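PDB 2A67: isochorismatase family protein from Enterococcus faecalis, which is of unknown specific function but probably acts as a hydrolase. Local coordinates for residues Leu30-Asn34 / Phe67-Asp71. Residues are numbered along the deposited sequence; the frame is centred on the assembly and turned at random.
Sequences LDKVN and FEKLD
Residues 30-34 form about one and a quarter turns of alpha helix, with Asn34 N bonded to Leu30 O at 2.8 Å. Against them lies a loop whose Phe67-Leu70 part is a type I beta turn, Leu70 N meeting Phe67 O at 3.2 Å, before Leu70 and Asp71 run on extended. The backbones come nearest at Asn34 and Leu70, CA to CA 6.1 Å. Apolar contacts fill the centre: Leu30 (mt) puts CD2 4.0 Å from both Phe67 CD2 and Leu70 CD2, and Val33 CG1 reaches Leu70 CD2 at 3.5 Å. Lys69 lays its chain over Leu30, CD to CB 4.0 Å, and ends in a salt bridge, NZ to Asp31 OD1 2.9 Å, at the exposed margin; its hydrogen bond is weak. The Asn34 side-chain amide faces the loop backbone around Lys69 O and Asp71 N. One water donates to Asn34 O (2.9 Å) and Asp71 OD2 (3.1 Å), the latter also salt-bridged to Arg41. In this parallel alpha/beta fold, the contact packs the loop joining strands 47-52 and 77-81 onto helix 26-42, with Phe12, from the loop after strand 5-10, touching Leu30, Val33 and Leu70.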
ATOM      1  N   LEU D  30     -21.288  -1.908  -8.600  1.00 32.86           N
ATOM      2  CA  LEU D  30     -21.951  -0.619  -8.819  1.00 32.78           C
ATOM      3  C   LEU D  30     -23.336  -0.515  -8.137  1.00 32.91           C
ATOM      4  O   LEU D  30     -23.718   0.549  -7.671  1.00 32.20           O
ATOM      5  CB  LEU D  30     -22.028  -0.318 -10.319  1.00 32.86           C
ATOM      6  CG  LEU D  30     -20.707  -0.315 -11.120  1.00 33.10           C
ATOM      7  CD1 LEU D  30     -21.008  -0.183 -12.670  1.00 31.12           C
ATOM      8  CD2 LEU D  30     -19.664   0.730 -10.674  1.00 31.69           C
ATOM      9  N   ASP D  31     -24.074  -1.621  -8.082  1.00 33.58           N
ATOM     10  CA  ASP D  31     -25.345  -1.650  -7.378  1.00 34.42           C
ATOM     11  C   ASP D  31     -25.122  -1.418  -5.877  1.00 33.77           C
ATOM     12  O   ASP D  31     -25.841  -0.627  -5.264  1.00 33.80           O
ATOM     13  CB  ASP D  31     -26.033  -2.998  -7.576  1.00 35.51           C
ATOM     14  CG  ASP D  31     -26.607  -3.153  -8.956  1.00 39.43           C
ATOM     15  OD1 ASP D  31     -26.971  -2.102  -9.560  1.00 43.42           O
ATOM     16  OD2 ASP D  31     -26.721  -4.329  -9.416  1.00 42.71           O
ATOM     17  N   LYS D  32     -24.109  -2.083  -5.319  1.00 32.08           N
ATOM     18  CA  LYS D  32     -23.776  -1.934  -3.893  1.00 33.10           C
ATOM     19  C   LYS D  32     -23.266  -0.495  -3.622  1.00 31.91           C
ATOM     20  O   LYS D  32     -23.644   0.147  -2.659  1.00 32.75           O
ATOM     21  CB  LYS D  32     -22.778  -3.042  -3.490  1.00 31.95           C
ATOM     22  CG  LYS D  32     -22.504  -3.151  -2.020  1.00 37.48           C
ATOM     23  CD  LYS D  32     -23.338  -4.268  -1.335  1.00 43.76           C
ATOM     24  CE  LYS D  32     -22.483  -5.579  -1.112  1.00 46.77           C
ATOM     25  NZ  LYS D  32     -21.940  -5.802   0.318  1.00 36.59           N
ATOM     26  N   VAL D  33     -22.443   0.034  -4.514  1.00 32.03           N
ATOM     27  CA  VAL D  33     -21.971   1.431  -4.398  1.00 31.49           C
ATOM     28  C   VAL D  33     -23.115   2.448  -4.488  1.00 31.48           C
ATOM     29  O   VAL D  33     -23.178   3.385  -3.682  1.00 31.22           O
ATOM     30  CB  VAL D  33     -20.875   1.745  -5.455  1.00 31.24           C
ATOM     31  CG1 VAL D  33     -20.677   3.285  -5.614  1.00 30.05           C
ATOM     32  CG2 VAL D  33     -19.569   1.028  -5.053  1.00 30.36           C
ATOM     33  N   ASN D  34     -24.007   2.293  -5.472  1.00 31.10           N
ATOM     34  CA  ASN D  34     -25.205   3.139  -5.498  1.00 31.54           C
ATOM     35  C   ASN D  34     -26.040   3.105  -4.171  1.00 31.80           C
ATOM     36  O   ASN D  34     -26.582   4.133  -3.761  1.00 30.91           O
ATOM     37  CB  ASN D  34     -26.085   2.753  -6.655  1.00 31.40           C
ATOM     38  CG  ASN D  34     -25.671   3.431  -7.963  1.00 33.42           C
ATOM     39  OD1 ASN D  34     -26.131   3.029  -9.017  1.00 36.59           O
ATOM     40  ND2 ASN D  34     -24.844   4.471  -7.888  1.00 31.40           N
ATOM     41  N   PHE D  67     -18.834   5.493 -14.998  1.00 34.80           N
ATOM     42  CA  PHE D  67     -19.861   4.592 -15.492  1.00 36.81           C
ATOM     43  C   PHE D  67     -21.199   5.269 -15.339  1.00 38.14           C
ATOM     44  O   PHE D  67     -21.491   5.810 -14.266  1.00 38.85           O
ATOM     45  CB  PHE D  67     -19.890   3.329 -14.638  1.00 36.50           C
ATOM     46  CG  PHE D  67     -18.675   2.483 -14.799  1.00 36.76           C
ATOM     47  CD1 PHE D  67     -18.440   1.804 -15.996  1.00 36.23           C
ATOM     48  CD2 PHE D  67     -17.768   2.357 -13.765  1.00 36.31           C
ATOM     49  CE1 PHE D  67     -17.315   1.007 -16.149  1.00 36.73           C
ATOM     50  CE2 PHE D  67     -16.641   1.555 -13.910  1.00 37.72           C
ATOM     51  CZ  PHE D  67     -16.408   0.893 -15.118  1.00 37.16           C
ATOM     52  N   GLU D  68     -22.020   5.202 -16.380  1.00 38.42           N
ATOM     53  CA  GLU D  68     -23.339   5.835 -16.385  1.00 40.21           C
ATOM     54  C   GLU D  68     -24.258   5.376 -15.268  1.00 39.19           C
ATOM     55  O   GLU D  68     -25.093   6.145 -14.819  1.00 38.49           O
ATOM     56  CB  GLU D  68     -24.062   5.537 -17.698  1.00 41.30           C
ATOM     57  CG  GLU D  68     -23.376   6.126 -18.884  1.00 46.44           C
ATOM     58  CD  GLU D  68     -24.040   7.392 -19.343  1.00 52.04           C
ATOM     59  OE1 GLU D  68     -24.248   8.322 -18.520  1.00 51.69           O
ATOM     60  OE2 GLU D  68     -24.361   7.441 -20.546  1.00 54.24           O
ATOM     61  N   LYS D  69     -24.133   4.124 -14.855  1.00 39.60           N
ATOM     62  CA  LYS D  69     -25.034   3.559 -13.822  1.00 40.13           C
ATOM     63  C   LYS D  69     -24.875   4.189 -12.427  1.00 39.52           C
ATOM     64  O   LYS D  69     -25.788   4.056 -11.572  1.00 39.61           O
ATOM     65  CB  LYS D  69     -24.846   2.041 -13.716  1.00 40.63           C
ATOM     66  CG  LYS D  69     -26.059   1.255 -13.150  1.00 44.26           C
ATOM     67  CD  LYS D  69     -25.467   0.072 -12.371  1.00 49.79           C
ATOM     68  CE  LYS D  69     -26.314  -1.218 -12.388  1.00 49.72           C
ATOM     69  NZ  LYS D  69     -25.443  -2.387 -11.984  1.00 46.04           N
ATOM     70  N   LEU D  70     -23.730   4.838 -12.181  1.00 38.46           N
ATOM     71  CA  LEU D  70     -23.480   5.494 -10.875  1.00 38.31           C
ATOM     72  C   LEU D  70     -24.314   6.759 -10.687  1.00 38.32           C
ATOM     73  O   LEU D  70     -24.386   7.593 -11.585  1.00 36.61           O
ATOM     74  CB  LEU D  70     -21.988   5.825 -10.690  1.00 38.31           C
ATOM     75  CG  LEU D  70     -21.017   4.668 -10.413  1.00 38.39           C
ATOM     76  CD1 LEU D  70     -19.620   5.167 -10.533  1.00 41.77           C
ATOM     77  CD2 LEU D  70     -21.245   4.024  -9.016  1.00 38.94           C
ATOM     78  N   ASP D  71     -24.916   6.891  -9.501  0.50 37.74           N
ATOM     79  CA  ASP D  71     -25.721   8.057  -9.127  0.50 38.09           C
ATOM     80  C   ASP D  71     -24.813   9.208  -8.733  0.50 38.00           C
ATOM     81  O   ASP D  71     -24.334   9.282  -7.611  0.50 37.72           O
ATOM     82  CB  ASP D  71     -26.682   7.704  -7.968  0.50 38.18           C
ATOM     83  CG  ASP D  71     -27.543   8.882  -7.521  0.50 39.58           C
ATOM     84  OD1 ASP D  71     -27.997   9.677  -8.371  0.50 42.16           O
ATOM     85  OD2 ASP D  71     -27.782   9.011  -6.301  0.50 42.80           O
TER
HETATM   86  O   HOH W   1     -28.067   5.977  -5.520  1.00 41.30           O